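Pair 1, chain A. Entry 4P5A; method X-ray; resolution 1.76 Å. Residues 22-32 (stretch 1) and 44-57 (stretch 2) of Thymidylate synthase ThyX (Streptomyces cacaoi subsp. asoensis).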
# COMPACT_ATOMS: atom_id res chain seq x y z
N SER A 22 -18.17 12.31 -3.64
CA SER A 22 -18.69 13.62 -4.10
C SER A 22 -17.58 14.64 -3.91
O SER A 22 -16.64 14.42 -3.14
CB SER A 22 -19.89 14.01 -3.20
OG SER A 22 -19.44 14.26 -1.85
N ASP A 23 -17.72 15.81 -4.58
CA ASP A 23 -16.74 16.82 -4.33
C ASP A 23 -16.76 17.35 -2.93
O ASP A 23 -15.75 17.68 -2.37
CB ASP A 23 -17.02 17.99 -5.31
CG ASP A 23 -16.80 17.59 -6.85
OD1 ASP A 23 -17.68 17.90 -7.70
OD2 ASP A 23 -15.75 16.95 -7.20
N LEU A 24 -17.96 17.42 -2.35
CA LEU A 24 -18.06 17.86 -0.97
C LEU A 24 -17.25 16.98 -0.01
O LEU A 24 -16.69 17.50 0.95
CB LEU A 24 -19.52 17.83 -0.57
CG LEU A 24 -19.66 18.04 0.94
CD1 LEU A 24 -19.48 19.53 1.40
CD2 LEU A 24 -20.97 17.36 1.47
N ALA A 25 -17.15 15.69 -0.30
CA ALA A 25 -16.37 14.80 0.60
C ALA A 25 -14.89 15.21 0.63
O ALA A 25 -14.19 15.02 1.64
CB ALA A 25 -16.54 13.28 0.10
N VAL A 26 -14.40 15.74 -0.49
CA VAL A 26 -13.00 16.20 -0.52
C VAL A 26 -12.79 17.44 0.30
O VAL A 26 -11.81 17.55 0.99
CB VAL A 26 -12.61 16.55 -1.96
CG1 VAL A 26 -11.06 16.99 -2.10
CG2 VAL A 26 -12.89 15.38 -2.84
N VAL A 27 -13.70 18.44 0.12
CA VAL A 27 -13.63 19.71 0.80
C VAL A 27 -13.70 19.47 2.33
O VAL A 27 -12.92 20.08 3.08
CB VAL A 27 -14.90 20.56 0.38
CG1 VAL A 27 -15.00 21.83 1.30
CG2 VAL A 27 -14.77 20.91 -1.18
N LYS A 28 -14.60 18.58 2.71
CA LYS A 28 -14.77 18.30 4.21
C LYS A 28 -13.48 17.72 4.75
O LYS A 28 -13.08 18.11 5.84
CB LYS A 28 -15.93 17.36 4.47
CG LYS A 28 -17.32 18.07 4.29
CD LYS A 28 -18.45 17.06 4.45
CE LYS A 28 -19.21 17.19 5.79
NZ LYS A 28 -20.12 15.98 6.12
N ALA A 29 -12.90 16.74 4.04
CA ALA A 29 -11.64 16.07 4.51
C ALA A 29 -10.54 17.08 4.53
O ALA A 29 -9.81 17.23 5.51
CB ALA A 29 -11.27 14.93 3.58
N ALA A 30 -10.46 17.95 3.50
CA ALA A 30 -9.40 18.94 3.46
C ALA A 30 -9.47 20.02 4.56
O ALA A 30 -8.40 20.46 5.07
CB ALA A 30 -9.38 19.70 2.09
N ARG A 31 -10.68 20.46 4.87
CA ARG A 31 -10.86 21.59 5.82
C ARG A 31 -11.01 21.14 7.27
O ARG A 31 -11.30 21.98 8.13
CB ARG A 31 -12.12 22.37 5.47
CG ARG A 31 -11.94 23.13 4.19
CD ARG A 31 -12.90 24.40 4.12
NE ARG A 31 -12.57 25.24 2.95
CZ ARG A 31 -13.38 25.44 1.89
NH1 ARG A 31 -13.00 26.20 0.86
NH2 ARG A 31 -14.59 24.88 1.86
N VAL A 32 -10.87 19.86 7.54
CA VAL A 32 -11.16 19.37 8.89
C VAL A 32 -10.45 20.30 9.91
O VAL A 32 -9.23 20.64 9.78
CB VAL A 32 -10.69 17.95 9.06
CG1 VAL A 32 -9.17 17.85 8.80
CG2 VAL A 32 -11.05 17.45 10.48
N TYR A 44 -11.36 33.03 -2.70
CA TYR A 44 -11.28 32.66 -4.13
C TYR A 44 -12.23 33.53 -4.97
O TYR A 44 -13.32 33.93 -4.49
CB TYR A 44 -11.69 31.18 -4.37
CG TYR A 44 -11.11 30.19 -3.41
CD1 TYR A 44 -9.80 29.71 -3.57
CD2 TYR A 44 -11.89 29.69 -2.35
CE1 TYR A 44 -9.27 28.74 -2.66
CE2 TYR A 44 -11.39 28.73 -1.45
CZ TYR A 44 -10.06 28.28 -1.60
OH TYR A 44 -9.54 27.36 -0.72
N ASP A 45 -11.79 33.78 -6.21
CA ASP A 45 -12.56 34.43 -7.29
C ASP A 45 -13.60 33.48 -7.98
O ASP A 45 -13.64 33.30 -9.23
CB ASP A 45 -11.59 34.91 -8.37
CG ASP A 45 -12.14 36.08 -9.15
OD1 ASP A 45 -12.17 37.18 -8.53
OD2 ASP A 45 -12.53 35.89 -10.34
N GLY A 46 -14.43 32.87 -7.15
CA GLY A 46 -15.39 31.92 -7.62
C GLY A 46 -15.83 31.03 -6.45
O GLY A 46 -15.57 31.34 -5.26
N GLY A 47 -16.48 29.91 -6.79
CA GLY A 47 -17.05 29.04 -5.76
C GLY A 47 -15.86 28.58 -4.91
O GLY A 47 -14.76 28.39 -5.45
N SER A 48 -16.08 28.45 -3.61
CA SER A 48 -15.02 28.03 -2.68
C SER A 48 -14.74 26.54 -2.96
O SER A 48 -13.59 26.15 -2.79
CB SER A 48 -15.48 28.08 -1.21
OG SER A 48 -16.69 27.33 -0.96
N THR A 49 -15.75 25.74 -3.34
CA THR A 49 -15.43 24.29 -3.62
C THR A 49 -14.48 24.14 -4.82
O THR A 49 -13.48 23.42 -4.71
CB THR A 49 -16.65 23.42 -3.77
OG1 THR A 49 -17.29 23.31 -2.49
CG2 THR A 49 -16.31 21.98 -4.35
N ARG A 50 -14.80 24.77 -5.95
CA ARG A 50 -13.86 24.72 -7.10
C ARG A 50 -12.53 25.34 -6.74
O ARG A 50 -11.44 24.82 -7.15
CB ARG A 50 -14.46 25.43 -8.29
CG ARG A 50 -13.61 25.40 -9.46
CD ARG A 50 -14.32 26.15 -10.60
NE ARG A 50 -13.53 26.16 -11.84
CZ ARG A 50 -12.60 27.09 -12.19
NH1 ARG A 50 -12.25 28.11 -11.39
NH2 ARG A 50 -12.00 26.96 -13.34
N GLY A 51 -12.57 26.51 -6.08
CA GLY A 51 -11.30 27.10 -5.57
C GLY A 51 -10.40 26.16 -4.75
O GLY A 51 -9.20 26.03 -5.05
N LEU A 52 -10.99 25.46 -3.79
CA LEU A 52 -10.22 24.62 -2.93
C LEU A 52 -9.68 23.38 -3.72
O LEU A 52 -8.50 22.99 -3.59
CB LEU A 52 -11.11 24.17 -1.81
CG LEU A 52 -10.38 23.46 -0.61
CD1 LEU A 52 -11.25 22.48 0.09
CD2 LEU A 52 -8.89 23.52 -0.38
N ILE A 53 -10.54 22.83 -4.55
CA ILE A 53 -10.16 21.60 -5.26
C ILE A 53 -9.06 21.94 -6.23
O ILE A 53 -8.16 21.14 -6.39
CB ILE A 53 -11.38 20.97 -5.92
CG1 ILE A 53 -12.16 20.24 -4.75
CG2 ILE A 53 -11.06 19.98 -7.08
CD1 ILE A 53 -13.54 19.68 -5.10
N ARG A 54 -9.15 23.08 -6.90
CA ARG A 54 -8.04 23.47 -7.84
C ARG A 54 -6.75 23.69 -7.11
O ARG A 54 -5.71 23.21 -7.60
CB ARG A 54 -8.46 24.66 -8.69
CG ARG A 54 -9.60 24.32 -9.70
CD ARG A 54 -10.07 25.64 -10.42
NE ARG A 54 -8.98 26.45 -11.04
CZ ARG A 54 -8.44 26.24 -12.26
NH1 ARG A 54 -7.51 27.12 -12.75
NH2 ARG A 54 -8.84 25.20 -13.02
N TYR A 55 -6.79 24.27 -5.94
CA TYR A 55 -5.64 24.47 -5.11
C TYR A 55 -5.05 23.11 -4.71
O TYR A 55 -3.82 22.86 -4.85
CB TYR A 55 -5.98 25.28 -3.86
CG TYR A 55 -4.87 25.23 -2.83
CD1 TYR A 55 -3.68 25.99 -2.97
CD2 TYR A 55 -4.99 24.40 -1.72
CE1 TYR A 55 -2.62 25.88 -1.98
CE2 TYR A 55 -3.97 24.28 -0.75
CZ TYR A 55 -2.80 25.01 -0.88
OH TYR A 55 -1.83 24.83 0.12
N LEU A 56 -5.90 22.19 -4.26
CA LEU A 56 -5.29 20.90 -3.88
C LEU A 56 -4.70 20.21 -5.07
O LEU A 56 -3.69 19.50 -4.91
CB LEU A 56 -6.37 19.92 -3.30
CG LEU A 56 -7.07 20.48 -2.05
CD1 LEU A 56 -8.37 19.74 -1.77
CD2 LEU A 56 -6.17 20.50 -0.81
N MET A 57 -5.33 20.32 -6.25
CA MET A 57 -4.90 19.56 -7.45
C MET A 57 -3.58 20.09 -7.83
O MET A 57 -2.67 19.31 -8.17
CB MET A 57 -5.93 19.75 -8.59
CG MET A 57 -5.90 18.88 -9.90
SD MET A 57 -6.01 17.13 -9.56
CE MET A 57 -7.80 17.03 -9.06
O HOH W 1 -16.67 24.87 -0.34

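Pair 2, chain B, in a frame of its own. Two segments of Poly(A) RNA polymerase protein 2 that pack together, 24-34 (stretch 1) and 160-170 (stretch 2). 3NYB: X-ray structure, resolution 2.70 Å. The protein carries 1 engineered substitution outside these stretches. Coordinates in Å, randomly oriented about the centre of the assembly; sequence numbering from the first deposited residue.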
# COMPACT_ATOMS: atom_id res chain seq x y z
N GLU B 24 -13.20 -9.82 -7.49
CA GLU B 24 -12.91 -8.64 -8.30
C GLU B 24 -11.51 -8.12 -8.01
O GLU B 24 -10.83 -7.65 -8.91
CB GLU B 24 -13.94 -7.52 -8.10
CG GLU B 24 -13.88 -6.51 -9.25
CD GLU B 24 -14.69 -5.25 -9.01
OE1 GLU B 24 -15.54 -5.22 -8.10
OE2 GLU B 24 -14.45 -4.27 -9.76
N ILE B 25 -11.07 -8.23 -6.76
CA ILE B 25 -9.70 -7.84 -6.43
C ILE B 25 -8.71 -8.64 -7.28
O ILE B 25 -7.83 -8.05 -7.91
CB ILE B 25 -9.38 -7.96 -4.93
CG1 ILE B 25 -10.34 -7.08 -4.11
CG2 ILE B 25 -7.94 -7.55 -4.63
CD1 ILE B 25 -10.01 -7.02 -2.64
N LYS B 26 -8.87 -9.96 -7.31
CA LYS B 26 -8.03 -10.84 -8.11
C LYS B 26 -8.10 -10.53 -9.61
O LYS B 26 -7.13 -10.72 -10.35
CB LYS B 26 -8.40 -12.31 -7.89
CG LYS B 26 -7.93 -12.89 -6.57
CD LYS B 26 -8.31 -14.36 -6.46
CE LYS B 26 -8.71 -14.75 -5.03
NZ LYS B 26 -7.66 -15.48 -4.27
N ASP B 27 -9.25 -10.05 -10.06
CA ASP B 27 -9.40 -9.74 -11.48
C ASP B 27 -8.57 -8.52 -11.84
O ASP B 27 -7.79 -8.55 -12.80
CB ASP B 27 -10.86 -9.54 -11.83
CG ASP B 27 -11.65 -10.83 -11.74
OD1 ASP B 27 -11.01 -11.91 -11.80
OD2 ASP B 27 -12.90 -10.77 -11.63
N PHE B 28 -8.73 -7.47 -11.05
CA PHE B 28 -7.95 -6.25 -11.18
C PHE B 28 -6.45 -6.52 -11.15
O PHE B 28 -5.72 -6.10 -12.04
CB PHE B 28 -8.32 -5.25 -10.08
CG PHE B 28 -7.50 -3.98 -10.12
CD1 PHE B 28 -7.83 -2.96 -11.00
CD2 PHE B 28 -6.41 -3.82 -9.30
CE1 PHE B 28 -7.08 -1.81 -11.05
CE2 PHE B 28 -5.66 -2.66 -9.34
CZ PHE B 28 -5.99 -1.66 -10.21
N VAL B 29 -6.00 -7.20 -10.10
CA VAL B 29 -4.59 -7.53 -9.93
C VAL B 29 -4.03 -8.27 -11.13
O VAL B 29 -2.91 -8.02 -11.55
CB VAL B 29 -4.33 -8.37 -8.65
CG1 VAL B 29 -2.86 -8.80 -8.56
CG2 VAL B 29 -4.72 -7.58 -7.42
N ALA B 30 -4.80 -9.20 -11.68
CA ALA B 30 -4.32 -9.93 -12.84
C ALA B 30 -4.31 -9.02 -14.06
O ALA B 30 -3.40 -9.07 -14.89
CB ALA B 30 -5.17 -11.19 -13.10
N TYR B 31 -5.33 -8.17 -14.15
CA TYR B 31 -5.40 -7.22 -15.26
C TYR B 31 -4.21 -6.24 -15.25
O TYR B 31 -3.71 -5.84 -16.32
CB TYR B 31 -6.73 -6.48 -15.24
CG TYR B 31 -6.86 -5.44 -16.31
CD1 TYR B 31 -7.25 -5.79 -17.60
CD2 TYR B 31 -6.57 -4.11 -16.05
CE1 TYR B 31 -7.38 -4.84 -18.61
CE2 TYR B 31 -6.68 -3.14 -17.06
CZ TYR B 31 -7.09 -3.52 -18.33
OH TYR B 31 -7.19 -2.59 -19.32
N ILE B 32 -3.76 -5.84 -14.06
CA ILE B 32 -2.65 -4.90 -13.93
C ILE B 32 -1.32 -5.66 -13.93
O ILE B 32 -0.26 -5.09 -13.76
CB ILE B 32 -2.77 -4.06 -12.65
CG1 ILE B 32 -2.53 -4.93 -11.41
CG2 ILE B 32 -4.14 -3.39 -12.58
CD1 ILE B 32 -2.39 -4.14 -10.13
N SER B 33 -1.39 -6.97 -14.13
CA SER B 33 -0.20 -7.81 -14.08
C SER B 33 0.33 -8.04 -15.52
O SER B 33 -0.46 -8.10 -16.46
CB SER B 33 -0.49 -9.11 -13.34
OG SER B 33 -0.85 -8.87 -11.99
N PRO B 34 1.66 -8.15 -15.69
CA PRO B 34 2.25 -8.04 -17.04
C PRO B 34 2.07 -9.28 -17.90
O PRO B 34 1.81 -10.37 -17.40
CB PRO B 34 3.74 -7.85 -16.74
CG PRO B 34 3.93 -8.56 -15.46
CD PRO B 34 2.70 -8.20 -14.65
N LEU B 160 -0.44 -10.11 0.80
CA LEU B 160 0.29 -8.85 0.89
C LEU B 160 0.33 -8.08 -0.44
O LEU B 160 -0.07 -6.92 -0.50
CB LEU B 160 1.70 -9.10 1.42
CG LEU B 160 2.46 -7.81 1.74
CD1 LEU B 160 1.61 -6.87 2.59
CD2 LEU B 160 3.79 -8.12 2.40
N ARG B 161 0.80 -8.73 -1.50
CA ARG B 161 0.86 -8.10 -2.81
C ARG B 161 -0.50 -7.53 -3.27
O ARG B 161 -0.59 -6.38 -3.70
CB ARG B 161 1.42 -9.07 -3.86
CG ARG B 161 1.38 -8.53 -5.29
CD ARG B 161 2.22 -9.34 -6.27
NE ARG B 161 2.03 -8.85 -7.64
CZ ARG B 161 1.13 -9.30 -8.50
NH1 ARG B 161 0.31 -10.29 -8.18
NH2 ARG B 161 1.05 -8.78 -9.71
N GLU B 162 -1.55 -8.34 -3.18
CA GLU B 162 -2.87 -7.95 -3.68
C GLU B 162 -3.40 -6.72 -2.97
O GLU B 162 -3.87 -5.78 -3.61
CB GLU B 162 -3.88 -9.08 -3.51
CG GLU B 162 -3.68 -10.27 -4.42
CD GLU B 162 -2.45 -11.08 -4.08
OE1 GLU B 162 -2.07 -11.91 -4.92
OE2 GLU B 162 -1.87 -10.88 -2.98
N LEU B 163 -3.34 -6.72 -1.64
CA LEU B 163 -3.85 -5.59 -0.90
C LEU B 163 -2.99 -4.35 -1.14
O LEU B 163 -3.51 -3.24 -1.25
CB LEU B 163 -3.98 -5.91 0.59
CG LEU B 163 -5.10 -6.91 0.88
CD1 LEU B 163 -5.46 -6.92 2.35
CD2 LEU B 163 -6.32 -6.56 0.05
N VAL B 164 -1.68 -4.54 -1.25
CA VAL B 164 -0.80 -3.41 -1.53
C VAL B 164 -1.14 -2.77 -2.87
O VAL B 164 -1.22 -1.54 -2.98
CB VAL B 164 0.68 -3.82 -1.48
CG1 VAL B 164 1.54 -2.70 -2.01
CG2 VAL B 164 1.07 -4.15 -0.05
N LEU B 165 -1.35 -3.59 -3.90
CA LEU B 165 -1.71 -3.04 -5.20
C LEU B 165 -2.99 -2.21 -5.13
O LEU B 165 -3.05 -1.11 -5.63
CB LEU B 165 -1.80 -4.14 -6.25
CG LEU B 165 -0.44 -4.72 -6.64
CD1 LEU B 165 -0.60 -5.91 -7.59
CD2 LEU B 165 0.44 -3.63 -7.25
N ILE B 166 -4.02 -2.74 -4.47
CA ILE B 166 -5.27 -2.02 -4.32
C ILE B 166 -5.09 -0.69 -3.59
O ILE B 166 -5.49 0.36 -4.08
CB ILE B 166 -6.31 -2.84 -3.57
CG1 ILE B 166 -6.50 -4.19 -4.26
CG2 ILE B 166 -7.62 -2.11 -3.52
CD1 ILE B 166 -7.06 -4.08 -5.65
N VAL B 167 -4.47 -0.75 -2.42
CA VAL B 167 -4.21 0.44 -1.63
C VAL B 167 -3.33 1.42 -2.41
O VAL B 167 -3.47 2.64 -2.28
CB VAL B 167 -3.51 0.08 -0.31
CG1 VAL B 167 -3.42 1.29 0.60
CG2 VAL B 167 -4.26 -1.02 0.40
N LYS B 168 -2.41 0.88 -3.21
CA LYS B 168 -1.50 1.73 -3.96
C LYS B 168 -2.32 2.47 -5.02
O LYS B 168 -2.25 3.69 -5.13
CB LYS B 168 -0.39 0.89 -4.60
CG LYS B 168 1.04 1.34 -4.28
CD LYS B 168 2.00 0.16 -4.32
CE LYS B 168 3.46 0.56 -4.18
NZ LYS B 168 3.95 1.34 -5.35
N GLN B 169 -3.13 1.71 -5.76
CA GLN B 169 -4.00 2.30 -6.76
C GLN B 169 -4.92 3.34 -6.14
O GLN B 169 -5.03 4.46 -6.63
CB GLN B 169 -4.85 1.22 -7.43
CG GLN B 169 -5.89 1.78 -8.40
CD GLN B 169 -5.26 2.67 -9.46
OE1 GLN B 169 -4.13 2.45 -9.88
NE2 GLN B 169 -6.00 3.68 -9.90
N PHE B 170 -5.58 2.97 -5.05
CA PHE B 170 -6.44 3.93 -4.39
C PHE B 170 -5.70 5.24 -4.12
O PHE B 170 -6.12 6.31 -4.56
CB PHE B 170 -6.99 3.36 -3.09
CG PHE B 170 -7.75 4.36 -2.29
CD1 PHE B 170 -9.03 4.72 -2.67
CD2 PHE B 170 -7.17 4.96 -1.18
CE1 PHE B 170 -9.74 5.66 -1.94
CE2 PHE B 170 -7.87 5.90 -0.44
CZ PHE B 170 -9.16 6.25 -0.82

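Both pairs set one helix across another at a steep angle, 70° in pair 1 and 79° in pair 2, with axes approaching to 10.0 and 10.1 Å. Fourteen central residues superpose with an RMSD of 0.5 Å. At so steep a crossing the helices diverge quickly from one small patch, and the buried surface stays modest: 440 Å² in pair 1, 470 Å² in pair 2.

The patch centres on a valine. Val27(A) and Val29(B) coincide, both with chi1 in t, and each lies where the backbones come nearest: the CA of Val27(A) is 6.6 Å from the CA of Thr49(A), and the CA of Val29(B) 6.5 Å from the CA of Glu162(B). Across from them, Leu52(A) matches Leu165(B); beside the leucines Ile53(A) matches Ile166(B), which in pair 2 packs on Ile25(B) and Phe28(B) instead of on the valine. Leucine meets valine in both cases, with CG1 of Val27(A) 4.0 Å from CD1 of Leu52(A), and CG1 of Val29(B) 3.8 Å from CD1 of Leu165(B).

Around this constant centre, bulk is distributed differently. Val26(A) reaches Leu56(A), CG1 to CD1 at 3.9 Å; at the matching positions Phe28(B) meets Gln169(B), CZ to CG at 3.9 Å, so a larger aromatic side chain packs against the aliphatic part of a polar one. Next to the isoleucine, Asp23(A) contributes its CB, 3.9 Å from CD1 of Ile53(A), while its carboxylate oxygens are hydrogen-bonded elsewhere in the structure. Its counterpart Ile25(B) makes the contact wholly apolar, CG2 lying 3.7 Å from CG1 of Ile166(B). Ala30(A) touches both Leu52(A) and Leu56(A) through CB; the matching Ile32(B) extends CD1 to within 3.6 Å of CD1 of Leu165(B).

The polar margin shows an exchange of roles. In pair 1 the arginine is on the first helix's side: Arg31(A) lays its guanidinium with one face under CG of Leu52(A), and its NH2 donates to a water at 3.0 Å. That water also hydrogen-bonds OG of Ser48(A) at 2.5 Å and OG1 of Thr49(A) at 2.7 Å, bridging the stretches where no direct hydrogen bond exists. In pair 2 the matched positions hold Ser33(B) and Arg161(B), so serine and arginine have changed sides. Here NH2 of Arg161(B) donates directly to OG of Ser33(B) at 3.0 Å, although that oxygen's placement is less certain.

The rule to read is a fixed valine, leucine and isoleucine at the crossing, with size and polarity negotiable around them.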